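Side-chain contacts in sniffer CG10964-PA (PDB 1SNY), which binds NADP(+) in a Rossmann fold and probably acts as an NADPH-dependent carbonyl reductase of the short-chain dehydrogenase/reductase family: residues A[89-94]-A[142-147]; A[93-98]-A[149-154]. One frame throughout, in Å; residues are numbered along the deposited sequence.

Interaction 1. Residues A[89-94]-A[142-147]; sequences KLVADI and AKACLP
Val91 meets Ala144 and Cys145 where helix 87-98 packs on helix 124-155, two helices on the same face of the Rossmann sheet. The nearest CA atoms are those of Val91 and Cys145, 6.5 Å apart. One methyl does nearly all the work: Val91 CG2, anti to its own carbonyl carbon, points toward the other helix and lies 3.9 Å from Ala144 CB and 3.4 Å from Ala144 O. Cys145 is a looser neighbour, its backbone N 4.2 Å and its SG 4.5 Å from Val91 CG2; its side chain also rests on Leu25 of strand 23-26, which Ile94 touches as well.

On the far side of helix 87-98, turned from this contact, Lys89 NZ grips both carboxylate oxygens of Asp93, 3.0 Å from OD1 and from OD2, using the syn lone pair of each. Lys143, which runs off to the flank of its helix, donates through NZ to the carbonyl of Val122 of the second subunit. The polar groups thus find their partners away from the interface, and what joins the helices is methyl against methyl and backbone carbonyl: a contact that relies on close fit and dispersion, without hydrogen bonds between the two segments.

Interaction 2. Residues A[93-98]-A[149-154]; sequences DIEGVT and LKKAAK
Glu95 sets CG anti to its backbone N (chi1 -169°), whereas Lys151 sets CG anti to its carbonyl carbon (chi1 -70°); both chains then run extended, and the two side chains cross at about a right angle, with their charged ends in contact. The result is a salt bridge between two neighbouring helices of the Rossmann fold, 87-98 and 124-155, at the protein surface and away from the cofactor site.

Lys151 NZ donates to Glu95 OE2 at 2.5 Å. That is very short for such a pair, so the exact length is doubtful, although the pairing itself is clear. The bridge is one-armed: Glu95 OE1 stays 4.5 Å from Lys151 NZ, and the angle Glu95 CD-Glu95 OE2-Lys151 NZ is 143°, so the ammonium sits beyond OE2, turned from OE1 and tilted out of the carboxylate plane. No other residue pair of the two segments comes within 4.5 Å, which is why the contact buries only 68 Å² in all.

Apolar contact between the helices comes from Leu148 of helix 124-155, on which Ile94, Glu95 and Thr98 all pack; Ile94 and Thr98 also lie against Phe52 of strand 50-55. Opposite charges at the ends of two long, extended chains thus supplement an apolar seam lying deeper. At the last turn of helix 87-98 the carbonyl of Ile94 serves two donors of one residue: Thr98 N at 2.9 Å from Ile94 O, and Thr98 OG1, which approaches that same Ile94 O from above the carbonyl plane at 3.3 Å.

Read from the N terminus, the chain leaves strand 74-78 at the edge of the sheet, forms helix 87-98, crosses to strand 105-108 in its middle and then builds the long helix 124-155. Interaction 1 closes a loop with 47 residues between its segments and interaction 2 one with 50. Their first segments share Asp93 and Ile94. In both helices interaction 2 lies further along the chain, so the two closures cross without nesting, as expected for helices running in the same general direction. With centres 8 Å apart, the contacts tie the helix before strand 105-108 to the helix after it.

Interaction 1. Residues A[89-94]-A[142-147]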
loop_
_atom_site.group_PDB
_atom_site.type_symbol
_atom_site.label_atom_id
_atom_site.label_comp_id
_atom_site.label_asym_id
_atom_site.label_seq_id
_atom_site.Cartn_x
_atom_site.Cartn_y
_atom_site.Cartn_z
ATOM N N LYS A 89 25.371 8.455 4.609
ATOM C CA LYS A 89 26.002 9.585 5.267
ATOM C C LYS A 89 25.107 10.177 6.343
ATOM O O LYS A 89 25.594 10.679 7.357
ATOM C CB LYS A 89 26.365 10.678 4.262
ATOM C CG LYS A 89 27.248 11.755 4.871
ATOM C CD LYS A 89 27.492 12.913 3.925
ATOM C CE LYS A 89 28.447 13.916 4.556
ATOM N NZ LYS A 89 27.987 14.352 5.907
ATOM N N LEU A 90 23.796 10.133 6.122
ATOM C CA LEU A 90 22.873 10.664 7.111
ATOM C C LEU A 90 23.143 9.927 8.415
ATOM O O LEU A 90 23.367 10.545 9.454
ATOM C CB LEU A 90 21.422 10.436 6.682
ATOM C CG LEU A 90 20.370 11.066 7.605
ATOM C CD1 LEU A 90 20.475 12.584 7.514
ATOM C CD2 LEU A 90 18.970 10.613 7.203
ATOM N N VAL A 91 23.134 8.600 8.343
ATOM C CA VAL A 91 23.376 7.759 9.508
ATOM C C VAL A 91 24.776 7.961 10.073
ATOM O O VAL A 91 24.986 7.857 11.281
ATOM C CB VAL A 91 23.170 6.263 9.162
ATOM C CG1 VAL A 91 23.746 5.383 10.253
ATOM C CG2 VAL A 91 21.682 5.976 9.004
ATOM N N ALA A 92 25.735 8.245 9.198
ATOM C CA ALA A 92 27.105 8.468 9.640
ATOM C C ALA A 92 27.134 9.686 10.549
ATOM O O ALA A 92 27.660 9.629 11.657
ATOM C CB ALA A 92 28.021 8.685 8.437
ATOM N N ASP A 93 26.551 10.786 10.080
ATOM C CA ASP A 93 26.519 12.014 10.860
ATOM C C ASP A 93 25.838 11.804 12.209
ATOM O O ASP A 93 26.273 12.343 13.226
ATOM C CB ASP A 93 25.802 13.123 10.085
ATOM C CG ASP A 93 26.449 13.409 8.741
ATOM O OD1 ASP A 93 27.680 13.234 8.625
ATOM O OD2 ASP A 93 25.731 13.820 7.803
ATOM N N ILE A 94 24.768 11.020 12.219
ATOM C CA ILE A 94 24.061 10.760 13.462
ATOM C C ILE A 94 24.945 9.979 14.426
ATOM O O ILE A 94 25.155 10.398 15.564
ATOM C CB ILE A 94 22.756 9.966 13.213
ATOM C CG1 ILE A 94 21.780 10.822 12.402
ATOM C CG2 ILE A 94 22.124 9.559 14.543
ATOM C CD1 ILE A 94 20.486 10.111 12.030
ATOM N N ALA A 142 14.086 3.469 7.693
ATOM C CA ALA A 142 14.016 2.585 8.850
ATOM C C ALA A 142 15.186 1.620 8.742
ATOM O O ALA A 142 15.916 1.400 9.706
ATOM C CB ALA A 142 12.689 1.815 8.857
ATOM N N LYS A 143 15.367 1.067 7.544
ATOM C CA LYS A 143 16.449 0.124 7.273
ATOM C C LYS A 143 17.807 0.709 7.649
ATOM O O LYS A 143 18.596 0.078 8.367
ATOM C CB LYS A 143 16.456 -0.264 5.784
ATOM C CG LYS A 143 17.666 -1.110 5.365
ATOM C CD LYS A 143 17.738 -1.308 3.849
ATOM C CE LYS A 143 18.989 -2.091 3.467
ATOM N NZ LYS A 143 19.092 -2.339 2.001
ATOM N N ALA A 144 18.069 1.919 7.168
ATOM C CA ALA A 144 19.338 2.591 7.424
ATOM C C ALA A 144 19.582 2.894 8.897
ATOM O O ALA A 144 20.699 2.763 9.386
ATOM C CB ALA A 144 19.411 3.880 6.614
ATOM N N CYS A 145 18.534 3.295 9.604
ATOM C CA CYS A 145 18.647 3.628 11.017
ATOM C C CYS A 145 18.661 2.425 11.943
ATOM O O CYS A 145 18.925 2.570 13.136
ATOM C CB CYS A 145 17.492 4.543 11.433
ATOM S SG CYS A 145 17.502 6.176 10.682
ATOM N N LEU A 146 18.390 1.240 11.409
ATOM C CA LEU A 146 18.340 0.041 12.247
ATOM C C LEU A 146 19.539 -0.141 13.186
ATOM O O LEU A 146 19.365 -0.412 14.375
ATOM C CB LEU A 146 18.144 -1.208 11.379
ATOM C CG LEU A 146 17.220 -2.263 12.010
ATOM C CD1 LEU A 146 15.897 -1.614 12.431
ATOM C CD2 LEU A 146 16.947 -3.378 11.015
ATOM N N PRO A 147 20.772 0.006 12.671
ATOM C CA PRO A 147 21.928 -0.163 13.559
ATOM C C PRO A 147 21.872 0.787 14.756
ATOM O O PRO A 147 22.113 0.380 15.899
ATOM C CB PRO A 147 23.113 0.119 12.634
ATOM C CG PRO A 147 22.620 -0.408 11.311
ATOM C CD PRO A 147 21.202 0.131 11.266
#

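Interaction 2. Residues A[93-98]-A[149-154]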
loop_
_atom_site.group_PDB
_atom_site.type_symbol
_atom_site.label_atom_id
_atom_site.label_comp_id
_atom_site.label_asym_id
_atom_site.label_seq_id
_atom_site.Cartn_x
_atom_site.Cartn_y
_atom_site.Cartn_z
ATOM N N ASP A 93 26.551 10.786 10.080
ATOM C CA ASP A 93 26.519 12.014 10.860
ATOM C C ASP A 93 25.838 11.804 12.209
ATOM O O ASP A 93 26.273 12.343 13.226
ATOM C CB ASP A 93 25.802 13.123 10.085
ATOM C CG ASP A 93 26.449 13.409 8.741
ATOM O OD1 ASP A 93 27.680 13.234 8.625
ATOM O OD2 ASP A 93 25.731 13.820 7.803
ATOM N N ILE A 94 24.768 11.020 12.219
ATOM C CA ILE A 94 24.061 10.760 13.462
ATOM C C ILE A 94 24.945 9.979 14.426
ATOM O O ILE A 94 25.155 10.398 15.564
ATOM C CB ILE A 94 22.756 9.966 13.213
ATOM C CG1 ILE A 94 21.780 10.822 12.402
ATOM C CG2 ILE A 94 22.124 9.559 14.543
ATOM C CD1 ILE A 94 20.486 10.111 12.030
ATOM N N GLU A 95 25.472 8.850 13.963
ATOM C CA GLU A 95 26.317 8.005 14.797
ATOM C C GLU A 95 27.493 8.777 15.395
ATOM O O GLU A 95 27.870 8.555 16.544
ATOM C CB GLU A 95 26.829 6.811 13.988
ATOM C CG GLU A 95 27.500 5.737 14.833
ATOM C CD GLU A 95 27.817 4.484 14.039
ATOM O OE1 GLU A 95 28.587 4.574 13.056
ATOM O OE2 GLU A 95 27.296 3.406 14.398
ATOM N N GLY A 96 28.066 9.687 14.614
ATOM C CA GLY A 96 29.187 10.464 15.105
ATOM C C GLY A 96 28.812 11.277 16.329
ATOM O O GLY A 96 29.623 11.464 17.240
ATOM N N VAL A 97 27.571 11.750 16.359
ATOM C CA VAL A 97 27.092 12.557 17.469
ATOM C C VAL A 97 26.596 11.728 18.651
ATOM O O VAL A 97 26.978 11.985 19.795
ATOM C CB VAL A 97 25.956 13.502 17.006
ATOM C CG1 VAL A 97 25.441 14.320 18.177
ATOM C CG2 VAL A 97 26.464 14.420 15.905
ATOM N N THR A 98 25.756 10.734 18.380
ATOM C CA THR A 98 25.201 9.895 19.440
ATOM C C THR A 98 26.149 8.806 19.929
ATOM O O THR A 98 26.188 8.498 21.119
ATOM C CB THR A 98 23.896 9.221 18.986
ATOM O OG1 THR A 98 24.168 8.346 17.886
ATOM C CG2 THR A 98 22.880 10.270 18.556
ATOM N N LEU A 149 19.171 2.308 15.982
ATOM C CA LEU A 149 18.010 1.998 16.814
ATOM C C LEU A 149 18.281 0.805 17.725
ATOM O O LEU A 149 17.817 0.761 18.867
ATOM C CB LEU A 149 16.780 1.729 15.927
ATOM C CG LEU A 149 16.163 2.936 15.200
ATOM C CD1 LEU A 149 15.195 2.446 14.139
ATOM C CD2 LEU A 149 15.450 3.858 16.210
ATOM N N LYS A 150 19.035 -0.166 17.225
ATOM C CA LYS A 150 19.352 -1.344 18.015
ATOM C C LYS A 150 20.348 -1.008 19.114
ATOM O O LYS A 150 20.283 -1.573 20.207
ATOM C CB LYS A 150 19.908 -2.457 17.122
ATOM C CG LYS A 150 18.872 -3.053 16.198
ATOM C CD LYS A 150 19.482 -4.093 15.273
ATOM C CE LYS A 150 18.427 -4.708 14.359
ATOM N NZ LYS A 150 19.047 -5.602 13.340
ATOM N N LYS A 151 21.277 -0.099 18.827
ATOM C CA LYS A 151 22.253 0.290 19.839
ATOM C C LYS A 151 21.520 0.987 20.977
ATOM O O LYS A 151 21.803 0.746 22.154
ATOM C CB LYS A 151 23.305 1.231 19.249
ATOM C CG LYS A 151 24.253 0.554 18.280
ATOM C CD LYS A 151 25.307 1.516 17.764
ATOM C CE LYS A 151 26.243 0.819 16.793
ATOM N NZ LYS A 151 27.263 1.756 16.253
ATOM N N ALA A 152 20.565 1.845 20.623
ATOM C CA ALA A 152 19.793 2.575 21.620
ATOM C C ALA A 152 18.937 1.602 22.411
ATOM O O ALA A 152 18.802 1.736 23.627
ATOM C CB ALA A 152 18.912 3.620 20.950
ATOM N N ALA A 153 18.367 0.619 21.720
ATOM C CA ALA A 153 17.522 -0.381 22.372
ATOM C C ALA A 153 18.337 -1.198 23.363
ATOM O O ALA A 153 17.854 -1.542 24.441
ATOM C CB ALA A 153 16.894 -1.301 21.332
ATOM N N LYS A 154 19.575 -1.507 22.991
ATOM C CA LYS A 154 20.460 -2.282 23.854
ATOM C C LYS A 154 20.927 -1.431 25.034
ATOM O O LYS A 154 20.931 -1.886 26.180
ATOM C CB LYS A 154 21.672 -2.775 23.054
ATOM C CG LYS A 154 22.714 -3.532 23.873
ATOM C CD LYS A 154 22.138 -4.790 24.507
ATOM C CE LYS A 154 23.207 -5.561 25.281
ATOM N NZ LYS A 154 22.649 -6.778 25.942
#